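Local coordinates for protein prolyl endopeptidase (PDB 2BKL) that probably hydrolyses oligopeptides after proline, and less readily after alanine, as a serine peptidase of the S9A family, at residues A[66-71]-A[656-661]; A[416-421]-A[434-439]; A[174-179]-A[204-209]. All blocks are in the same frame, centred on the assembly; numbering follows the deposited sequence.

Interaction 1. Residues A[66-71]-A[656-661]; sequences LFYTDS and QVAKAI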
loop_
_atom_site.group_PDB
_atom_site.type_symbol
_atom_site.label_atom_id
_atom_site.label_comp_id
_atom_site.label_asym_id
_atom_site.label_seq_id
_atom_site.Cartn_x
_atom_site.Cartn_y
_atom_site.Cartn_z
ATOM N N LEU A 66 -21.635 0.418 -9.271
ATOM C CA LEU A 66 -20.769 -0.402 -8.424
ATOM C C LEU A 66 -19.938 0.391 -7.435
ATOM O O LEU A 66 -19.703 -0.071 -6.317
ATOM C CB LEU A 66 -19.806 -1.219 -9.293
ATOM C CG LEU A 66 -20.434 -2.338 -10.115
ATOM C CD1 LEU A 66 -19.432 -2.883 -11.092
ATOM C CD2 LEU A 66 -20.996 -3.421 -9.195
ATOM N N PHE A 67 -19.434 1.555 -7.831
ATOM C CA PHE A 67 -18.430 2.271 -7.014
ATOM C C PHE A 67 -19.031 3.135 -5.915
ATOM O O PHE A 67 -18.347 3.449 -4.936
ATOM C CB PHE A 67 -17.515 3.156 -7.869
ATOM C CG PHE A 67 -16.501 2.421 -8.684
ATOM C CD1 PHE A 67 -16.493 1.035 -8.803
ATOM C CD2 PHE A 67 -15.569 3.148 -9.380
ATOM C CE1 PHE A 67 -15.507 0.398 -9.576
ATOM C CE2 PHE A 67 -14.598 2.529 -10.168
ATOM C CZ PHE A 67 -14.585 1.147 -10.273
ATOM N N TYR A 68 -20.270 3.594 -6.086
ATOM C CA TYR A 68 -20.948 4.318 -5.004
ATOM C C TYR A 68 -21.612 3.268 -4.143
ATOM O O TYR A 68 -22.461 2.521 -4.620
ATOM C CB TYR A 68 -21.968 5.303 -5.556
ATOM C CG TYR A 68 -21.356 6.527 -6.207
ATOM C CD1 TYR A 68 -20.820 7.553 -5.443
ATOM C CD2 TYR A 68 -21.326 6.667 -7.608
ATOM C CE1 TYR A 68 -20.269 8.690 -6.044
ATOM C CE2 TYR A 68 -20.779 7.768 -8.216
ATOM C CZ TYR A 68 -20.230 8.790 -7.457
ATOM O OH TYR A 68 -19.660 9.893 -8.094
ATOM N N THR A 69 -21.179 3.151 -2.894
ATOM C CA THR A 69 -21.716 2.137 -1.998
ATOM C C THR A 69 -22.090 2.735 -0.652
ATOM O O THR A 69 -21.663 3.842 -0.290
ATOM C CB THR A 69 -20.697 1.017 -1.713
ATOM O OG1 THR A 69 -19.651 1.535 -0.897
ATOM C CG2 THR A 69 -20.015 0.534 -2.972
ATOM N N ASP A 70 -22.887 1.964 0.070
ATOM C CA ASP A 70 -23.131 2.146 1.488
ATOM C C ASP A 70 -22.214 1.169 2.178
ATOM O O ASP A 70 -22.340 -0.040 1.991
ATOM C CB ASP A 70 -24.575 1.793 1.842
ATOM C CG ASP A 70 -25.543 2.759 1.282
ATOM O OD1 ASP A 70 -25.401 3.970 1.561
ATOM O OD2 ASP A 70 -26.469 2.410 0.509
ATOM N N SER A 71 -21.271 1.667 2.953
ATOM C CA SER A 71 -20.389 0.816 3.700
ATOM C C SER A 71 -20.106 1.467 5.046
ATOM O O SER A 71 -20.356 2.664 5.259
ATOM C CB SER A 71 -19.095 0.603 2.939
ATOM O OG SER A 71 -18.244 1.742 2.992
ATOM N N GLN A 656 -11.855 10.661 -4.963
ATOM C CA GLN A 656 -13.129 11.162 -5.467
ATOM C C GLN A 656 -13.723 10.024 -6.265
ATOM O O GLN A 656 -13.146 9.638 -7.297
ATOM C CB GLN A 656 -12.927 12.362 -6.408
ATOM C CG GLN A 656 -12.616 13.684 -5.738
ATOM C CD GLN A 656 -13.835 14.271 -5.046
ATOM O OE1 GLN A 656 -13.987 14.103 -3.855
ATOM N NE2 GLN A 656 -14.702 14.960 -5.794
ATOM N N VAL A 657 -14.885 9.516 -5.863
ATOM C CA VAL A 657 -15.480 8.382 -6.548
ATOM C C VAL A 657 -15.697 8.670 -8.023
ATOM O O VAL A 657 -15.428 7.811 -8.883
ATOM C CB VAL A 657 -16.807 7.938 -5.907
ATOM C CG1 VAL A 657 -17.424 6.778 -6.705
ATOM C CG2 VAL A 657 -16.574 7.477 -4.491
ATOM N N ALA A 658 -16.207 9.851 -8.341
ATOM C CA ALA A 658 -16.409 10.186 -9.759
ATOM C C ALA A 658 -15.148 10.064 -10.600
ATOM O O ALA A 658 -15.218 9.661 -11.780
ATOM C CB ALA A 658 -16.994 11.605 -9.902
ATOM N N LYS A 659 -14.006 10.447 -10.040
ATOM C CA LYS A 659 -12.734 10.333 -10.758
ATOM C C LYS A 659 -12.259 8.891 -10.865
ATOM O O LYS A 659 -11.671 8.486 -11.878
ATOM C CB LYS A 659 -11.675 11.222 -10.112
ATOM C CG LYS A 659 -11.980 12.739 -10.234
ATOM C CD LYS A 659 -12.330 13.231 -11.643
ATOM C CE LYS A 659 -12.509 14.741 -11.669
ATOM N NZ LYS A 659 -13.617 15.217 -10.775
ATOM N N ALA A 660 -12.541 8.075 -9.871
ATOM C CA ALA A 660 -12.263 6.638 -9.946
ATOM C C ALA A 660 -13.069 5.988 -11.061
ATOM O O ALA A 660 -12.548 5.134 -11.774
ATOM C CB ALA A 660 -12.537 5.982 -8.596
ATOM N N ILE A 661 -14.328 6.400 -11.224
ATOM C CA ILE A 661 -15.164 5.894 -12.314
ATOM C C ILE A 661 -14.487 6.238 -13.625
ATOM O O ILE A 661 -14.332 5.364 -14.482
ATOM C CB ILE A 661 -16.598 6.456 -12.247
ATOM C CG1 ILE A 661 -17.320 5.893 -11.040
ATOM C CG2 ILE A 661 -17.369 6.096 -13.521
ATOM C CD1 ILE A 661 -18.605 6.621 -10.642
#
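Tyr68 and Val657 form the tight part of this contact. Val657 CG1 lies 3.5 Å from the centroid of the Tyr68 ring and only 13° off the ring normal, a CH-pi contact over the middle of one face. With CG1 anti to the backbone N (chi1 178°), the valine aims this methyl at the ring. Ile661, one helical turn on, crosses the tyrosine at about a right angle and sets CD1 3.5 Å from Tyr68 CE2. The same valine methyl also touches the neighbouring aromatic residue, with Phe67 CB 3.8 Å from Val657 CG1.

Round Phe67 the fit is looser. Its CD2 is 3.7 Å from Ile661 CG1, as the two side chains slide past each other in opposite directions, but 4.2 Å from Ala660 CB. The carbonyl oxygen of Ala660 sits at the edge of the ring, near its plane. Every touching residue keeps some solvent exposure, which marks a surface contact.

At the polar end, Tyr68 OH comes within 3.5 Å of Ala658 N at a poor angle for bonding. Glu92 serves both instead, OE2 pairing with Tyr68 OH and OE1 with Ala658 N in the first turn of helix 657-674. The contact is therefore apolar between its own side chains and tied together by a shared carboxylate, whose charge would probably be favoured by that helix N-terminus.

Interaction 2. Residues A[416-421]-A[434-439]; sequences QVEQVF and VVHRKD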
loop_
_atom_site.group_PDB
_atom_site.type_symbol
_atom_site.label_atom_id
_atom_site.label_comp_id
_atom_site.label_asym_id
_atom_site.label_seq_id
_atom_site.Cartn_x
_atom_site.Cartn_y
_atom_site.Cartn_z
ATOM N N GLN A 416 -15.973 -17.839 -10.311
ATOM C CA GLN A 416 -15.176 -18.701 -9.454
ATOM C C GLN A 416 -13.772 -18.195 -9.369
ATOM O O GLN A 416 -13.295 -17.426 -10.222
ATOM C CB GLN A 416 -15.183 -20.139 -9.910
ATOM C CG GLN A 416 -14.535 -20.367 -11.232
ATOM C CD GLN A 416 -14.608 -21.813 -11.702
ATOM O OE1 GLN A 416 -15.024 -22.075 -12.817
ATOM N NE2 GLN A 416 -14.192 -22.746 -10.850
ATOM N N VAL A 417 -13.110 -18.646 -8.322
ATOM C CA VAL A 417 -11.739 -18.281 -8.010
ATOM C C VAL A 417 -10.958 -19.570 -7.887
ATOM O O VAL A 417 -11.373 -20.491 -7.163
ATOM C CB VAL A 417 -11.625 -17.552 -6.656
ATOM C CG1 VAL A 417 -10.175 -17.170 -6.352
ATOM C CG2 VAL A 417 -12.559 -16.326 -6.608
ATOM N N GLU A 418 -9.896 -19.674 -8.674
ATOM C CA GLU A 418 -8.939 -20.764 -8.584
ATOM C C GLU A 418 -7.661 -20.268 -7.912
ATOM O O GLU A 418 -7.311 -19.077 -7.996
ATOM C CB GLU A 418 -8.558 -21.233 -9.986
ATOM C CG GLU A 418 -9.715 -21.405 -10.959
ATOM C CD GLU A 418 -9.183 -21.942 -12.247
ATOM O OE1 GLU A 418 -8.617 -23.050 -12.192
ATOM O OE2 GLU A 418 -9.264 -21.244 -13.279
ATOM N N GLN A 419 -6.962 -21.175 -7.250
ATOM C CA GLN A 419 -5.593 -20.978 -6.839
ATOM C C GLN A 419 -4.730 -22.046 -7.456
ATOM O O GLN A 419 -5.012 -23.272 -7.305
ATOM C CB GLN A 419 -5.420 -20.983 -5.332
ATOM C CG GLN A 419 -3.946 -20.660 -4.920
ATOM C CD GLN A 419 -3.729 -20.516 -3.435
ATOM O OE1 GLN A 419 -4.177 -21.375 -2.641
ATOM N NE2 GLN A 419 -3.067 -19.443 -3.052
ATOM N N VAL A 420 -3.725 -21.582 -8.183
ATOM C CA VAL A 420 -2.796 -22.440 -8.877
ATOM C C VAL A 420 -1.379 -22.151 -8.423
ATOM O O VAL A 420 -1.105 -21.116 -7.792
ATOM C CB VAL A 420 -2.919 -22.258 -10.407
ATOM C CG1 VAL A 420 -4.339 -22.580 -10.863
ATOM C CG2 VAL A 420 -2.495 -20.853 -10.863
ATOM N N PHE A 421 -0.478 -23.070 -8.746
ATOM C CA PHE A 421 0.919 -23.001 -8.429
ATOM C C PHE A 421 1.739 -23.308 -9.659
ATOM O O PHE A 421 1.606 -24.396 -10.235
ATOM C CB PHE A 421 1.248 -23.934 -7.259
ATOM C CG PHE A 421 0.397 -23.703 -6.065
ATOM C CD1 PHE A 421 0.769 -22.745 -5.146
ATOM C CD2 PHE A 421 -0.773 -24.383 -5.870
ATOM C CE1 PHE A 421 -0.018 -22.478 -4.040
ATOM C CE2 PHE A 421 -1.581 -24.093 -4.733
ATOM C CZ PHE A 421 -1.179 -23.120 -3.851
ATOM N N VAL A 434 -6.721 -17.017 -9.909
ATOM C CA VAL A 434 -7.305 -16.821 -11.225
ATOM C C VAL A 434 -8.803 -16.734 -11.073
ATOM O O VAL A 434 -9.434 -17.646 -10.526
ATOM C CB VAL A 434 -6.898 -17.922 -12.229
ATOM C CG1 VAL A 434 -7.395 -17.543 -13.625
ATOM C CG2 VAL A 434 -5.389 -18.125 -12.254
ATOM N N VAL A 435 -9.385 -15.640 -11.543
ATOM C CA VAL A 435 -10.804 -15.342 -11.320
ATOM C C VAL A 435 -11.489 -15.181 -12.665
ATOM O O VAL A 435 -10.992 -14.518 -13.575
ATOM C CB VAL A 435 -10.974 -14.017 -10.502
ATOM C CG1 VAL A 435 -12.426 -13.815 -10.121
ATOM C CG2 VAL A 435 -10.057 -14.010 -9.253
ATOM N N HIS A 436 -12.644 -15.810 -12.817
ATOM C CA HIS A 436 -13.380 -15.742 -14.072
ATOM C C HIS A 436 -14.804 -16.234 -13.881
ATOM O O HIS A 436 -15.132 -16.860 -12.884
ATOM C CB HIS A 436 -12.688 -16.577 -15.154
ATOM C CG HIS A 436 -12.380 -17.964 -14.711
ATOM N ND1 HIS A 436 -13.309 -18.992 -14.745
ATOM C CD2 HIS A 436 -11.244 -18.507 -14.222
ATOM C CE1 HIS A 436 -12.752 -20.095 -14.274
ATOM N NE2 HIS A 436 -11.501 -19.826 -13.950
ATOM N N ARG A 437 -15.650 -15.987 -14.881
ATOM C CA ARG A 437 -16.979 -16.602 -14.885
ATOM C C ARG A 437 -16.859 -18.122 -14.883
ATOM O O ARG A 437 -15.971 -18.697 -15.530
ATOM C CB ARG A 437 -17.778 -16.181 -16.117
ATOM C CG ARG A 437 -18.278 -14.756 -16.101
ATOM C CD ARG A 437 -19.051 -14.386 -17.332
ATOM N NE ARG A 437 -20.299 -15.139 -17.344
ATOM C CZ ARG A 437 -21.388 -14.781 -16.646
ATOM N NH1 ARG A 437 -21.415 -13.657 -15.922
ATOM N NH2 ARG A 437 -22.464 -15.560 -16.671
ATOM N N LYS A 438 -17.801 -18.779 -14.223
ATOM C CA LYS A 438 -17.866 -20.242 -14.247
ATOM C C LYS A 438 -17.966 -20.817 -15.645
ATOM O O LYS A 438 -17.431 -21.895 -15.892
ATOM C CB LYS A 438 -19.030 -20.747 -13.380
ATOM C CG LYS A 438 -18.787 -20.568 -11.921
ATOM C CD LYS A 438 -19.868 -21.221 -11.040
ATOM C CE LYS A 438 -19.699 -20.863 -9.572
ATOM N NZ LYS A 438 -20.908 -21.221 -8.797
ATOM N N ASP A 439 -18.665 -20.132 -16.546
ATOM C CA ASP A 439 -18.821 -20.606 -17.928
ATOM C C ASP A 439 -17.714 -20.228 -18.923
ATOM O O ASP A 439 -17.866 -20.410 -20.126
ATOM C CB ASP A 439 -20.192 -20.202 -18.471
ATOM C CG ASP A 439 -20.395 -18.712 -18.579
ATOM O OD1 ASP A 439 -19.440 -17.878 -18.504
ATOM O OD2 ASP A 439 -21.564 -18.274 -18.765
HETATM O O HOH W 1 -16.491 -23.754 -13.766
#
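The beta hairpin of strands 415-423 and 429-437, at the border of the mixed sheet of the alpha/beta-hydrolase domain, pairs Gln416 with His436 and Glu418 with Val434 as antiparallel hydrogen-bonded pairs. Gln416 N donates to His436 O at 2.9 Å, and Glu418 N to Val434 O at 2.8 Å; each pair also has the return bond. The strand segments run at 151° to each other.

Side chains reinforce one face. His436 CG stands between its backbone N and carbonyl carbon (chi1 51°), and the ring uses both nitrogens as donors. NE2 gives a 2.7 Å bond to Glu418 OE2, which is met on its anti side and well out of the carboxylate plane, the carboxylate and imidazole planes standing 88° apart. ND1 bonds to Arg437 O at 2.8 Å, with the acceptor in the ring plane, though ND1 stands above the plane of that carbonyl. Two donating nitrogens next to a carboxylate suggest a probably protonated imidazole. Glu418 OE2 has a further partner in Tyr521 OH. A leucine in place of His436 would probably leave Glu418 OE2 without its imidazole partner and Arg437 O without the donor from ND1.

Beside the imidazole, Gln416 brings OE1 to 3.3 Å from His436 CE1, its amide turned well away from the ring plane. On the opposite face the non-hydrogen-bonded pair Val417 and Val435 meets less closely, Val417 CG1 being 4.3 Å from Val435 CG2.

Interaction 3. Residues A[174-179]-A[204-209]; sequences KWTPDS and IRYHTL. With SO4 (sulfate ion), chain F.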
loop_
_atom_site.group_PDB
_atom_site.type_symbol
_atom_site.label_atom_id
_atom_site.label_comp_id
_atom_site.label_asym_id
_atom_site.label_seq_id
_atom_site.Cartn_x
_atom_site.Cartn_y
_atom_site.Cartn_z
ATOM N N LYS A 174 -0.395 9.094 19.023
ATOM C CA LYS A 174 -0.545 8.198 20.173
ATOM C C LYS A 174 -0.937 9.034 21.386
ATOM O O LYS A 174 -0.088 9.649 22.013
ATOM C CB LYS A 174 0.755 7.467 20.495
ATOM C CG LYS A 174 1.013 6.118 19.816
ATOM C CD LYS A 174 1.209 6.213 18.335
ATOM C CE LYS A 174 2.441 6.993 17.928
ATOM N NZ LYS A 174 2.751 6.827 16.445
ATOM N N TRP A 175 -2.225 9.050 21.700
ATOM C CA TRP A 175 -2.744 9.754 22.864
ATOM C C TRP A 175 -2.289 9.123 24.171
ATOM O O TRP A 175 -2.291 7.895 24.310
ATOM C CB TRP A 175 -4.247 9.769 22.835
ATOM C CG TRP A 175 -4.883 10.576 21.782
ATOM C CD1 TRP A 175 -5.330 10.154 20.569
ATOM C CD2 TRP A 175 -5.246 11.957 21.890
ATOM N NE1 TRP A 175 -5.912 11.200 19.902
ATOM C CE2 TRP A 175 -5.889 12.314 20.699
ATOM C CE3 TRP A 175 -5.087 12.935 22.884
ATOM C CZ2 TRP A 175 -6.371 13.608 20.466
ATOM C CZ3 TRP A 175 -5.559 14.202 22.659
ATOM C CH2 TRP A 175 -6.207 14.525 21.460
ATOM N N THR A 176 -1.883 9.943 25.123
ATOM C CA THR A 176 -1.652 9.437 26.475
ATOM C C THR A 176 -2.972 9.127 27.170
ATOM O O THR A 176 -3.997 9.663 26.794
ATOM C CB THR A 176 -0.809 10.411 27.301
ATOM O OG1 THR A 176 -1.224 11.759 27.063
ATOM C CG2 THR A 176 0.652 10.371 26.826
ATOM N N PRO A 177 -2.960 8.236 28.159
ATOM C CA PRO A 177 -4.199 7.851 28.865
ATOM C C PRO A 177 -4.998 9.022 29.463
ATOM O O PRO A 177 -6.224 8.885 29.605
ATOM C CB PRO A 177 -3.705 6.911 29.958
ATOM C CG PRO A 177 -2.350 6.503 29.623
ATOM C CD PRO A 177 -1.795 7.459 28.620
ATOM N N ASP A 178 -4.349 10.139 29.791
ATOM C CA ASP A 178 -5.041 11.317 30.326
ATOM C C ASP A 178 -5.751 12.165 29.280
ATOM O O ASP A 178 -6.416 13.137 29.626
ATOM C CB ASP A 178 -4.073 12.188 31.131
ATOM C CG ASP A 178 -2.883 12.710 30.308
ATOM O OD1 ASP A 178 -2.870 12.562 29.061
ATOM O OD2 ASP A 178 -1.915 13.306 30.863
ATOM N N SER A 179 -5.599 11.788 28.014
ATOM C CA SER A 179 -6.199 12.498 26.877
ATOM C C SER A 179 -5.753 13.962 26.802
ATOM O O SER A 179 -6.420 14.777 26.139
ATOM C CB SER A 179 -7.738 12.431 26.909
ATOM O OG SER A 179 -8.161 11.097 26.809
ATOM N N ILE A 204 10.442 12.437 16.950
ATOM C CA ILE A 204 9.282 12.179 17.792
ATOM C C ILE A 204 9.085 13.343 18.741
ATOM O O ILE A 204 10.037 13.735 19.401
ATOM C CB ILE A 204 9.418 10.880 18.589
ATOM C CG1 ILE A 204 9.811 9.700 17.700
ATOM C CG2 ILE A 204 8.127 10.601 19.382
ATOM C CD1 ILE A 204 8.909 9.391 16.547
ATOM N N ARG A 205 7.872 13.908 18.747
ATOM C CA ARG A 205 7.499 15.009 19.631
ATOM C C ARG A 205 6.259 14.656 20.453
ATOM O O ARG A 205 5.577 13.691 20.160
ATOM C CB ARG A 205 7.267 16.289 18.837
ATOM C CG ARG A 205 8.531 16.725 18.060
ATOM C CD ARG A 205 8.616 18.224 17.838
ATOM N NE ARG A 205 7.426 18.752 17.187
ATOM C CZ ARG A 205 7.257 20.047 16.886
ATOM N NH1 ARG A 205 8.236 20.918 17.149
ATOM N NH2 ARG A 205 6.131 20.471 16.328
ATOM N N TYR A 206 6.008 15.437 21.496
ATOM C CA TYR A 206 4.786 15.316 22.295
ATOM C C TYR A 206 4.070 16.636 22.219
ATOM O O TYR A 206 4.650 17.687 22.525
ATOM C CB TYR A 206 5.033 14.960 23.763
ATOM C CG TYR A 206 3.733 14.723 24.514
ATOM C CD1 TYR A 206 3.122 13.499 24.470
ATOM C CD2 TYR A 206 3.104 15.723 25.229
ATOM C CE1 TYR A 206 1.915 13.260 25.111
ATOM C CE2 TYR A 206 1.897 15.497 25.880
ATOM C CZ TYR A 206 1.315 14.249 25.824
ATOM O OH TYR A 206 0.111 14.043 26.468
ATOM N N HIS A 207 2.813 16.601 21.824
ATOM C CA HIS A 207 1.998 17.805 21.759
ATOM C C HIS A 207 1.007 17.790 22.922
ATOM O O HIS A 207 0.198 16.863 23.052
ATOM C CB HIS A 207 1.228 17.915 20.455
ATOM C CG HIS A 207 0.377 19.136 20.416
ATOM N ND1 HIS A 207 0.916 20.385 20.594
ATOM C CD2 HIS A 207 -0.960 19.305 20.331
ATOM C CE1 HIS A 207 -0.054 21.282 20.580
ATOM N NE2 HIS A 207 -1.201 20.662 20.415
ATOM N N THR A 208 1.087 18.797 23.776
ATOM C CA THR A 208 0.090 18.995 24.827
ATOM C C THR A 208 -1.066 19.819 24.259
ATOM O O THR A 208 -0.841 20.907 23.704
ATOM C CB THR A 208 0.732 19.720 26.012
ATOM O OG1 THR A 208 1.748 18.894 26.629
ATOM C CG2 THR A 208 -0.322 19.998 27.122
ATOM N N LEU A 209 -2.291 19.324 24.338
ATOM C CA LEU A 209 -3.434 20.035 23.779
ATOM C C LEU A 209 -3.550 21.404 24.410
ATOM O O LEU A 209 -3.406 21.549 25.635
ATOM C CB LEU A 209 -4.753 19.305 24.049
ATOM C CG LEU A 209 -5.096 18.028 23.307
ATOM C CD1 LEU A 209 -6.590 17.681 23.503
ATOM C CD2 LEU A 209 -4.775 18.123 21.834
HETATM S S SO4 F . -0.594 9.672 31.555
HETATM O O1 SO4 F . 0.200 10.874 31.804
HETATM O O2 SO4 F . -1.583 10.065 30.583
HETATM O O3 SO4 F . 0.307 8.582 31.172
HETATM O O4 SO4 F . -1.306 9.259 32.778
HETATM O O HOH W 2 0.070 14.734 29.374
#
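Tyr206 and Thr176 reach toward each other tip to tip, and their hydroxyls meet at Tyr206 OH to Thr176 OG1, 2.7 Å apart, a hydrogen bond. The threonine oxygen lies at the edge of the tyrosine ring and in its plane. Tyr206 CG is anti to its backbone N (chi1 -175°), which starts the side chain on its way from strand 203-208 to the turn. Beside the hydroxyl, Thr176 CG2 packs obliquely at 3.6 Å from Tyr206 CE1.

The second pair is set differently. Trp175 and Leu209 cross at about a right angle, and the leucine meets the edge of the indole, in its plane, with Leu209 CD1 3.7 Å from Trp175 CZ3. The other end of the indole is held by a bond from NE1 to Ala127 O.

Thr176 opens a type I beta turn closed by Ser179 N to Thr176 O at 2.9 Å. Within the turn Thr176 OG1 donates to Asp178 OD1 at 2.7 Å, on the syn side of the carboxylate; OD1 also accepts from Lys180 N. A water donates to Asp178 OD2 and hydrogen-bonds Tyr206 OH. Asp178 N donates to O2 of a sulfate ion, 2.9 Å away, probably from the crystallisation liquor.

Both segments belong to one four-stranded propeller blade, on either side of strand 181-186. Across that strand the contact combines two chemistries: a chain of hydrogen bonds links the tyrosine hydroxyl, the threonine hydroxyl and the aspartate carboxylate, tying the turn to strand 203-208, while the leucine adds apolar contact at the indole edge.

In the fold
Along the chain the order is 66-71, then interaction 3, then interaction 2, and finally 656-661, so interaction 1 brings together distant parts of the sequence and the other two fall between its segments. Interaction 3 lies in a blade of the beta-propeller, whereas interaction 2 lies in the hairpin bordering the mixed sheet of the hydrolase domain; their centres are 49 Å apart, on opposite sides of the chain's centre. Interaction 1 is 26 Å from interaction 2 and 35 Å from interaction 3, centre to centre. It joins helix 657-674 to the end of helix 56-67, where the chain passes into propeller strand 71-78, consistent with a place beside the interdomain connection.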